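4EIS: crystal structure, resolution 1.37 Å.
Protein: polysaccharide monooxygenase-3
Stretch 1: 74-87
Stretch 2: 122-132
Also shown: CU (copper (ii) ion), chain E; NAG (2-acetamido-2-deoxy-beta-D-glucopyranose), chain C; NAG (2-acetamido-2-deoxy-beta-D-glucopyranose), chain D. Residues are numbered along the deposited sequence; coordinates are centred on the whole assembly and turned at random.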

ATOM      1  N   ARG A  74       3.196   2.610  10.726  1.00 11.42           N
ATOM      2  CA  ARG A  74       2.451   2.283  11.934  1.00 10.59           C
ATOM      3  C   ARG A  74       0.959   2.457  11.673  1.00  9.57           C
ATOM      4  O   ARG A  74       0.501   3.572  11.444  1.00 10.37           O
ATOM      5  CB  ARG A  74       2.936   3.156  13.094  1.00 13.06           C
ATOM      6  CG  ARG A  74       4.372   2.848  13.476  1.00 15.38           C
ATOM      7  CD  ARG A  74       4.866   3.722  14.618  1.00 15.84           C
ATOM      8  NE  ARG A  74       6.310   3.681  14.681  1.00 18.43           N
ATOM      9  CZ  ARG A  74       7.147   4.454  13.984  1.00 15.11           C
ATOM     10  NH1 ARG A  74       6.718   5.426  13.184  1.00 15.76           N
ATOM     11  NH2 ARG A  74       8.443   4.276  14.148  1.00 20.35           N
ATOM     12  N   TRP A  75       0.216   1.354  11.748  1.00  9.80           N
ATOM     13  CA  TRP A  75      -1.229   1.354  11.584  1.00  9.12           C
ATOM     14  C   TRP A  75      -1.927   1.713  12.852  1.00  9.17           C
ATOM     15  O   TRP A  75      -1.412   1.453  13.942  1.00 11.49           O
ATOM     16  CB  TRP A  75      -1.713  -0.022  11.119  1.00  9.84           C
ATOM     17  CG  TRP A  75      -1.514  -0.291   9.658  1.00 10.38           C
ATOM     18  CD1 TRP A  75      -0.370  -0.695   9.001  1.00 11.30           C
ATOM     19  CD2 TRP A  75      -2.557  -0.238   8.642  1.00  9.17           C
ATOM     20  NE1 TRP A  75      -0.611  -0.848   7.661  1.00  9.96           N
ATOM     21  CE2 TRP A  75      -1.911  -0.585   7.376  1.00  8.97           C
ATOM     22  CE3 TRP A  75      -3.905   0.100   8.635  1.00 10.14           C
ATOM     23  CZ2 TRP A  75      -2.607  -0.612   6.194  1.00 10.25           C
ATOM     24  CZ3 TRP A  75      -4.596   0.064   7.437  1.00 11.27           C
ATOM     25  CH2 TRP A  75      -3.956  -0.282   6.248  1.00  9.45           C
ATOM     26  N   THR A  76      -3.122   2.265  12.688  1.00  9.57           N
ATOM     27  CA  THR A  76      -4.086   2.325  13.777  1.00 10.17           C
ATOM     28  C   THR A  76      -4.439   0.886  14.199  1.00 11.08           C
ATOM     29  O   THR A  76      -4.103  -0.068  13.498  1.00 11.89           O
ATOM     30  CB  THR A  76      -5.329   3.105  13.335  1.00 11.17           C
ATOM     31  OG1 THR A  76      -5.928   2.457  12.201  1.00 11.73           O
ATOM     32  CG2 THR A  76      -4.952   4.520  12.956  1.00 11.64           C
ATOM     33  N   ILE A  77      -5.141   0.701  15.317  1.00 13.44           N
ATOM     34  CA  ILE A  77      -5.345  -0.643  15.851  1.00 14.19           C
ATOM     35  C   ILE A  77      -6.140  -1.537  14.897  1.00 12.91           C
ATOM     36  O   ILE A  77      -7.241  -1.181  14.488  1.00 16.12           O
ATOM     37  CB  ILE A  77      -5.998  -0.601  17.254  1.00 16.78           C
ATOM     38  CG1 ILE A  77      -6.191  -2.006  17.815  1.00 19.34           C
ATOM     39  CG2 ILE A  77      -7.348   0.076  17.219  1.00 19.14           C
ATOM     40  CD1 ILE A  77      -4.939  -2.619  18.406  1.00 22.46           C
ATOM     41  N   TRP A  78      -5.582  -2.703  14.556  1.00 12.95           N
ATOM     42  CA  TRP A  78      -6.161  -3.556  13.526  1.00 10.94           C
ATOM     43  C   TRP A  78      -7.068  -4.608  14.124  1.00 10.34           C
ATOM     44  O   TRP A  78      -6.615  -5.407  14.926  1.00 11.46           O
ATOM     45  CB  TRP A  78      -5.051  -4.171  12.658  1.00 10.93           C
ATOM     46  CG  TRP A  78      -5.624  -4.701  11.360  1.00 10.31           C
ATOM     47  CD1 TRP A  78      -5.660  -6.015  10.898  1.00 10.76           C
ATOM     48  CD2 TRP A  78      -6.268  -3.924  10.327  1.00  9.59           C
ATOM     49  NE1 TRP A  78      -6.291  -6.107   9.699  1.00 11.25           N
ATOM     50  CE2 TRP A  78      -6.649  -4.873   9.271  1.00 10.41           C
ATOM     51  CE3 TRP A  78      -6.522  -2.577  10.146  1.00  8.54           C
ATOM     52  CZ2 TRP A  78      -7.332  -4.462   8.141  1.00 10.32           C
ATOM     53  CZ3 TRP A  78      -7.190  -2.166   8.987  1.00  8.19           C
ATOM     54  CH2 TRP A  78      -7.568  -3.097   8.001  1.00  9.29           C
ATOM     55  N   PRO A  79      -8.360  -4.642  13.734  1.00 10.96           N
ATOM     56  CA  PRO A  79      -9.276  -5.623  14.334  1.00 11.95           C
ATOM     57  C   PRO A  79      -8.889  -7.082  14.053  1.00 13.13           C
ATOM     58  O   PRO A  79      -8.533  -7.426  12.936  1.00 13.06           O
ATOM     59  CB  PRO A  79     -10.637  -5.302  13.704  1.00 13.88           C
ATOM     60  CG  PRO A  79     -10.384  -4.340  12.617  1.00 11.79           C
ATOM     61  CD  PRO A  79      -9.048  -3.707  12.826  1.00 11.09           C
ATOM     62  N   ASP A  80      -8.984  -7.953  15.055  1.00 14.79           N
ATOM     63  CA  ASP A  80      -8.491  -9.341  14.902  1.00 13.75           C
ATOM     64  C   ASP A  80      -9.281 -10.215  13.932  1.00 12.69           C
ATOM     65  O   ASP A  80      -8.783 -11.245  13.482  1.00 15.45           O
ATOM     66  CB  ASP A  80      -8.269 -10.063  16.253  1.00 18.77           C
ATOM     67  CG  ASP A  80      -9.522 -10.210  17.087  1.00 20.74           C
ATOM     68  OD1 ASP A  80     -10.639 -10.288  16.542  1.00 23.23           O
ATOM     69  OD2 ASP A  80      -9.366 -10.272  18.328  1.00 24.91           O
ATOM     70  N   SER A  81     -10.481  -9.791  13.559  1.00 12.49           N
ATOM     71  CA  SER A  81     -11.225 -10.477  12.525  1.00 11.96           C
ATOM     72  C   SER A  81     -10.599 -10.257  11.139  1.00 12.52           C
ATOM     73  O   SER A  81     -10.771 -11.100  10.253  1.00 13.66           O
ATOM     74  CB  SER A  81     -12.656  -9.962  12.505  1.00 13.93           C
ATOM     75  OG  SER A  81     -12.685  -8.596  12.160  1.00 14.88           O
ATOM     76  N   HIS A  82      -9.876  -9.153  10.939  1.00 11.07           N
ATOM     77  CA  HIS A  82      -9.452  -8.722   9.585  1.00 10.31           C
ATOM     78  C   HIS A  82      -8.175  -9.426   9.144  1.00 10.50           C
ATOM     79  O   HIS A  82      -7.153  -8.786   8.862  1.00 12.36           O
ATOM     80  CB  HIS A  82      -9.327  -7.201   9.559  1.00 10.20           C
ATOM     81  CG  HIS A  82     -10.655  -6.477   9.614  1.00  9.78           C
ATOM     82  ND1 HIS A  82     -11.669  -6.858  10.409  1.00 12.39           N
ATOM     83  CD2 HIS A  82     -11.106  -5.358   8.935  1.00 11.38           C
ATOM     84  CE1 HIS A  82     -12.700  -6.031  10.255  1.00 11.55           C
ATOM     85  NE2 HIS A  82     -12.367  -5.118   9.346  1.00 12.03           N
ATOM     86  N   VAL A  83      -8.223 -10.757   9.088  1.00 11.04           N
ATOM     87  CA  VAL A  83      -7.130 -11.542   8.545  1.00 10.87           C
ATOM     88  C   VAL A  83      -6.991 -11.253   7.049  1.00  9.85           C
ATOM     89  O   VAL A  83      -7.979 -10.973   6.360  1.00 11.61           O
ATOM     90  CB  VAL A  83      -7.344 -13.054   8.749  1.00 12.03           C
ATOM     91  CG1 VAL A  83      -7.248 -13.429  10.224  1.00 13.92           C
ATOM     92  CG2 VAL A  83      -8.655 -13.526   8.128  1.00 12.77           C
ATOM     93  N   GLY A  84      -5.774 -11.349   6.541  1.00 11.68           N
ATOM     94  CA  GLY A  84      -5.519 -11.122   5.130  1.00 12.14           C
ATOM     95  C   GLY A  84      -4.067 -10.797   4.889  1.00 11.86           C
ATOM     96  O   GLY A  84      -3.281 -10.637   5.845  1.00 10.96           O
ATOM     97  N   PRO A  85      -3.692 -10.689   3.612  1.00 10.36           N
ATOM     98  CA  PRO A  85      -2.359 -10.308   3.201  1.00 10.84           C
ATOM     99  C   PRO A  85      -2.073  -8.826   3.394  1.00  9.84           C
ATOM    100  O   PRO A  85      -2.978  -8.027   3.547  1.00 10.19           O
ATOM    101  CB  PRO A  85      -2.371 -10.623   1.715  1.00 10.68           C
ATOM    102  CG  PRO A  85      -3.780 -10.353   1.318  1.00  9.46           C
ATOM    103  CD  PRO A  85      -4.594 -10.891   2.460  1.00  9.53           C
ATOM    104  N   VAL A  86      -0.792  -8.485   3.391  1.00 11.06           N
ATOM    105  CA  VAL A  86      -0.315  -7.112   3.474  1.00  9.72           C
ATOM    106  C   VAL A  86       0.659  -6.968   2.303  1.00 10.29           C
ATOM    107  O   VAL A  86       1.529  -7.824   2.098  1.00 12.10           O
ATOM    108  CB  VAL A  86       0.407  -6.820   4.802  1.00 10.80           C
ATOM    109  CG1 VAL A  86       0.828  -5.363   4.870  1.00 10.90           C
ATOM    110  CG2 VAL A  86      -0.509  -7.147   5.979  1.00 10.95           C
ATOM    111  N   ILE A  87       0.493  -5.919   1.493  1.00 10.55           N
ATOM    112  CA  ILE A  87       1.224  -5.812   0.236  1.00  9.84           C
ATOM    113  C   ILE A  87       1.677  -4.378   0.019  1.00  9.05           C
ATOM    114  O   ILE A  87       0.908  -3.452   0.283  1.00  9.15           O
ATOM    115  CB  ILE A  87       0.366  -6.276  -0.962  1.00 10.27           C
ATOM    116  CG1 ILE A  87      -0.392  -7.594  -0.677  1.00 10.76           C
ATOM    117  CG2 ILE A  87       1.260  -6.456  -2.172  1.00 10.66           C
ATOM    118  CD1 ILE A  87      -1.459  -7.967  -1.694  1.00 12.45           C
ATOM    119  N   SER A 122      -3.062 -22.195   8.364  1.00 18.43           N
ATOM    120  CA  SER A 122      -3.381 -21.704   9.705  1.00 17.81           C
ATOM    121  C   SER A 122      -4.199 -20.411   9.650  1.00 16.97           C
ATOM    122  O   SER A 122      -4.532 -19.890   8.574  1.00 17.16           O
ATOM    123  CB  SER A 122      -2.075 -21.454  10.469  1.00 17.90           C
ATOM    124  OG  SER A 122      -1.436 -20.273  10.007  1.00 19.06           O
ATOM    125  N   ASN A 123      -4.487 -19.866  10.826  1.00 16.91           N
ATOM    126  CA  ASN A 123      -5.167 -18.583  10.904  1.00 15.93           C
ATOM    127  C   ASN A 123      -4.225 -17.427  11.171  1.00 13.24           C
ATOM    128  O   ASN A 123      -4.669 -16.343  11.537  1.00 15.92           O
ATOM    129  CB  ASN A 123      -6.284 -18.650  11.943  1.00 19.86           C
ATOM    130  CG  ASN A 123      -7.371 -19.642  11.563  1.00 22.64           C
ATOM    131  OD1 ASN A 123      -7.754 -19.755  10.398  1.00 23.31           O
ATOM    132  ND2 ASN A 123      -7.875 -20.363  12.548  1.00 25.28           N
ATOM    133  N   VAL A 124      -2.929 -17.652  10.963  1.00 15.49           N
ATOM    134  CA  VAL A 124      -1.933 -16.597  11.067  1.00 14.92           C
ATOM    135  C   VAL A 124      -1.660 -16.048   9.679  1.00 14.60           C
ATOM    136  O   VAL A 124      -1.359 -16.809   8.766  1.00 15.66           O
ATOM    137  CB  VAL A 124      -0.630 -17.127  11.697  1.00 16.59           C
ATOM    138  CG1 VAL A 124       0.425 -16.022  11.780  1.00 17.40           C
ATOM    139  CG2 VAL A 124      -0.922 -17.735  13.076  1.00 16.76           C
ATOM    140  N   TRP A 125      -1.777 -14.734   9.557  1.00 12.68           N
ATOM    141  CA  TRP A 125      -1.617 -14.035   8.277  1.00 12.97           C
ATOM    142  C   TRP A 125      -0.643 -12.901   8.422  1.00 13.06           C
ATOM    143  O   TRP A 125      -0.227 -12.538   9.522  1.00 12.89           O
ATOM    144  CB  TRP A 125      -2.946 -13.459   7.813  1.00 11.68           C
ATOM    145  CG  TRP A 125      -4.019 -14.441   7.450  1.00 12.23           C
ATOM    146  CD1 TRP A 125      -4.781 -15.249   8.302  1.00 10.74           C
ATOM    147  CD2 TRP A 125      -4.526 -14.710   6.117  1.00 12.85           C
ATOM    148  NE1 TRP A 125      -5.693 -15.978   7.582  1.00 12.76           N
ATOM    149  CE2 TRP A 125      -5.574 -15.708   6.264  1.00 11.83           C
ATOM    150  CE3 TRP A 125      -4.217 -14.235   4.852  1.00 14.29           C
ATOM    151  CZ2 TRP A 125      -6.281 -16.188   5.179  1.00 11.18           C
ATOM    152  CZ3 TRP A 125      -4.923 -14.735   3.764  1.00 12.85           C
ATOM    153  CH2 TRP A 125      -5.930 -15.687   3.921  1.00 12.28           C
ATOM    154  N   ALA A 126      -0.275 -12.278   7.312  1.00 12.71           N
ATOM    155  CA  ALA A 126       0.614 -11.115   7.381  1.00 13.67           C
ATOM    156  C   ALA A 126      -0.022  -9.972   8.184  1.00 12.40           C
ATOM    157  O   ALA A 126       0.684  -9.213   8.848  1.00 13.59           O
ATOM    158  CB  ALA A 126       0.991 -10.639   6.003  1.00 14.57           C
ATOM    159  N   ALA A 127      -1.353  -9.867   8.172  1.00 12.49           N
ATOM    160  CA  ALA A 127      -2.030  -8.840   8.972  1.00 11.72           C
ATOM    161  C   ALA A 127      -1.989  -9.105  10.487  1.00 11.91           C
ATOM    162  O   ALA A 127      -2.197  -8.194  11.280  1.00 13.02           O
ATOM    163  CB  ALA A 127      -3.471  -8.652   8.524  1.00 12.17           C
ATOM    164  N   THR A 128      -1.722 -10.340  10.899  1.00 12.53           N
ATOM    165  CA  THR A 128      -1.817 -10.714  12.302  1.00 12.89           C
ATOM    166  C   THR A 128      -0.966  -9.871  13.254  1.00 12.83           C
ATOM    167  O   THR A 128      -1.496  -9.422  14.278  1.00 15.49           O
ATOM    168  CB  THR A 128      -1.557 -12.216  12.484  1.00 12.20           C
ATOM    169  OG1 THR A 128      -2.459 -12.969  11.650  1.00 13.45           O
ATOM    170  CG2 THR A 128      -1.748 -12.613  13.919  1.00 13.39           C
ATOM    171  N   PRO A 129       0.329  -9.632  12.946  1.00 14.24           N
ATOM    172  CA  PRO A 129       1.097  -8.817  13.890  1.00 14.70           C
ATOM    173  C   PRO A 129       0.505  -7.434  14.162  1.00 14.83           C
ATOM    174  O   PRO A 129       0.679  -6.903  15.266  1.00 17.82           O
ATOM    175  CB  PRO A 129       2.472  -8.669  13.231  1.00 17.25           C
ATOM    176  CG  PRO A 129       2.548  -9.718  12.190  1.00 16.33           C
ATOM    177  CD  PRO A 129       1.170 -10.239  11.902  1.00 13.84           C
ATOM    178  N   LEU A 130      -0.167  -6.857  13.166  1.00 13.88           N
ATOM    179  CA  LEU A 130      -0.764  -5.541  13.311  1.00 14.10           C
ATOM    180  C   LEU A 130      -1.956  -5.527  14.269  1.00 14.19           C
ATOM    181  O   LEU A 130      -2.412  -4.452  14.667  1.00 15.35           O
ATOM    182  CB  LEU A 130      -1.187  -5.001  11.940  1.00 12.99           C
ATOM    183  CG  LEU A 130      -0.071  -5.001  10.879  1.00 14.60           C
ATOM    184  CD1 LEU A 130      -0.606  -4.532   9.533  1.00 15.95           C
ATOM    185  CD2 LEU A 130       1.141  -4.187  11.330  1.00 13.89           C
ATOM    186  N   MET A 131      -2.446  -6.718  14.625  1.00 13.16           N
ATOM    187  CA  MET A 131      -3.567  -6.869  15.553  1.00 12.89           C
ATOM    188  C   MET A 131      -3.149  -6.722  17.029  1.00 14.15           C
ATOM    189  O   MET A 131      -4.004  -6.727  17.904  1.00 15.08           O
ATOM    190  CB  MET A 131      -4.274  -8.208  15.341  1.00 13.70           C
ATOM    191  CG  MET A 131      -4.802  -8.394  13.931  1.00 14.23           C
ATOM    192  SD  MET A 131      -5.324 -10.093  13.657  1.00 15.09           S
ATOM    193  CE  MET A 131      -5.914  -9.996  11.953  1.00 15.89           C
ATOM    194  N   THR A 132      -1.846  -6.615  17.294  1.00 16.32           N
ATOM    195  CA  THR A 132      -1.286  -6.489  18.646  1.00 19.60           C
ATOM    196  C   THR A 132      -0.338  -5.296  18.703  1.00 17.94           C
ATOM    197  O   THR A 132       0.698  -5.284  18.025  1.00 24.11           O
ATOM    198  CB  THR A 132      -0.545  -7.773  19.039  1.00 20.88           C
ATOM    199  OG1 THR A 132      -1.440  -8.880  18.911  1.00 20.31           O
ATOM    200  CG2 THR A 132      -0.023  -7.710  20.484  1.00 22.49           C
TER
HETATM  201 CU    CU E 301     -12.842  -3.077   9.139  1.00 13.03          CU
HETATM  202  C1  NAG C   1       2.311   6.410  15.603  1.00 15.16           C
HETATM  203  C2  NAG C   1       2.107   7.311  16.778  1.00 15.85           C
HETATM  204  C3  NAG C   1       1.830   6.305  17.877  1.00 16.60           C
HETATM  205  C4  NAG C   1       0.706   5.348  17.469  1.00 14.51           C
HETATM  206  C5  NAG C   1       0.867   4.829  16.033  1.00 13.87           C
HETATM  207  C6  NAG C   1      -0.289   3.963  15.568  1.00 13.01           C
HETATM  208  C7  NAG C   1       3.407   9.321  17.281  1.00 20.67           C
HETATM  209  C8  NAG C   1       4.778   9.858  17.571  1.00 18.93           C
HETATM  210  N2  NAG C   1       3.331   8.012  17.059  1.00 17.40           N
HETATM  211  O3  NAG C   1       1.547   7.009  19.062  1.00 20.13           O
HETATM  212  O4  NAG C   1       0.834   4.207  18.282  1.00 15.34           O
HETATM  213  O5  NAG C   1       1.092   5.903  15.137  1.00 14.38           O
HETATM  214  O6  NAG C   1      -1.533   4.603  15.711  1.00 16.07           O
HETATM  215  O7  NAG C   1       2.436  10.084  17.267  1.00 24.90           O
HETATM  216  C1  NAG D   2      -0.387   4.403  19.879  1.00 28.55           C
HETATM  217  C2  NAG D   2      -0.217   2.897  20.079  1.00 28.94           C
HETATM  218  C3  NAG D   2      -0.259   2.586  21.575  1.00 33.96           C
HETATM  219  C4  NAG D   2       0.674   3.520  22.363  1.00 37.44           C
HETATM  220  C5  NAG D   2       0.439   4.983  21.963  1.00 34.89           C
HETATM  221  C6  NAG D   2       1.344   5.971  22.691  1.00 38.43           C
HETATM  222  C7  NAG D   2      -0.943   1.446  18.234  1.00 23.30           C
HETATM  223  C8  NAG D   2      -2.109   0.936  17.431  1.00 24.91           C
HETATM  224  N2  NAG D   2      -1.224   2.279  19.234  1.00 25.96           N
HETATM  225  O3  NAG D   2       0.043   1.228  21.829  1.00 39.38           O
HETATM  226  O4  NAG D   2       0.469   3.364  23.754  1.00 40.89           O
HETATM  227  O5  NAG D   2       0.632   5.098  20.569  1.00 31.21           O
HETATM  228  O6  NAG D   2       2.670   5.839  22.238  1.00 41.24           O
HETATM  229  O7  NAG D   2       0.201   1.093  17.968  1.00 22.11           O

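Stretch 1 leaves a strand at Trp75, runs through a loop containing a type I turn from Pro79 to His82, and re-enters a strand at Val86. Stretch 2 makes a type I turn from Trp125 to Thr128, and residues 126-131 have helical phi/psi without the regular bonds. The CA atoms come closest at Trp78 and Met131 (4.7 Å), Pro85 and Ala126 (5.2 Å), and Gly84 and Ala127 (5.7 Å), so the register runs antiparallel: as stretch 1 advances, its partners fall earlier in stretch 2. One hydrogen bond crosses, from Ala127 N to Gly84 O (3.1 Å, 144° at the hydrogen). Near Trp78, Met131 CA lies 3.4 Å from Trp78 O with 147° at the hydrogen, a CA-H...O contact.

The remaining contact, within 734 Å² of buried surface, is largely apolar. Val83 CB sits 3.6 Å from the centroid of the Trp125 five-membered ring and 21° off its normal, a CH-pi contact over the face. Gly84 CA approaches Trp125 CE3 to 3.4 Å; its phi/psi of 159/174 would jam a CB against the preceding carbonyl, which by itself calls for glycine. Leu130 CD1 makes a second CH-pi contact, 4.2 Å from the Trp75 five-membered ring centroid and 24° off the normal. Val86 CG2 packs 3.8 Å from Ala126 CB and 4.2 Å from Ala127 CB.

Trp78 fixes its indole within stretch 1 by a hydrogen bond from NE1 to His82 O (2.9 Å, 159°). Met131 CG meets the ring edge, 3.9 Å from Trp78 CD1, and the extended thioether carries Met131 CE to 3.5 Å from both Asp80 O and His82 O. This packing therefore touches the backbone of a copper ligand: His82 NE2 binds CU at 2.1 Å.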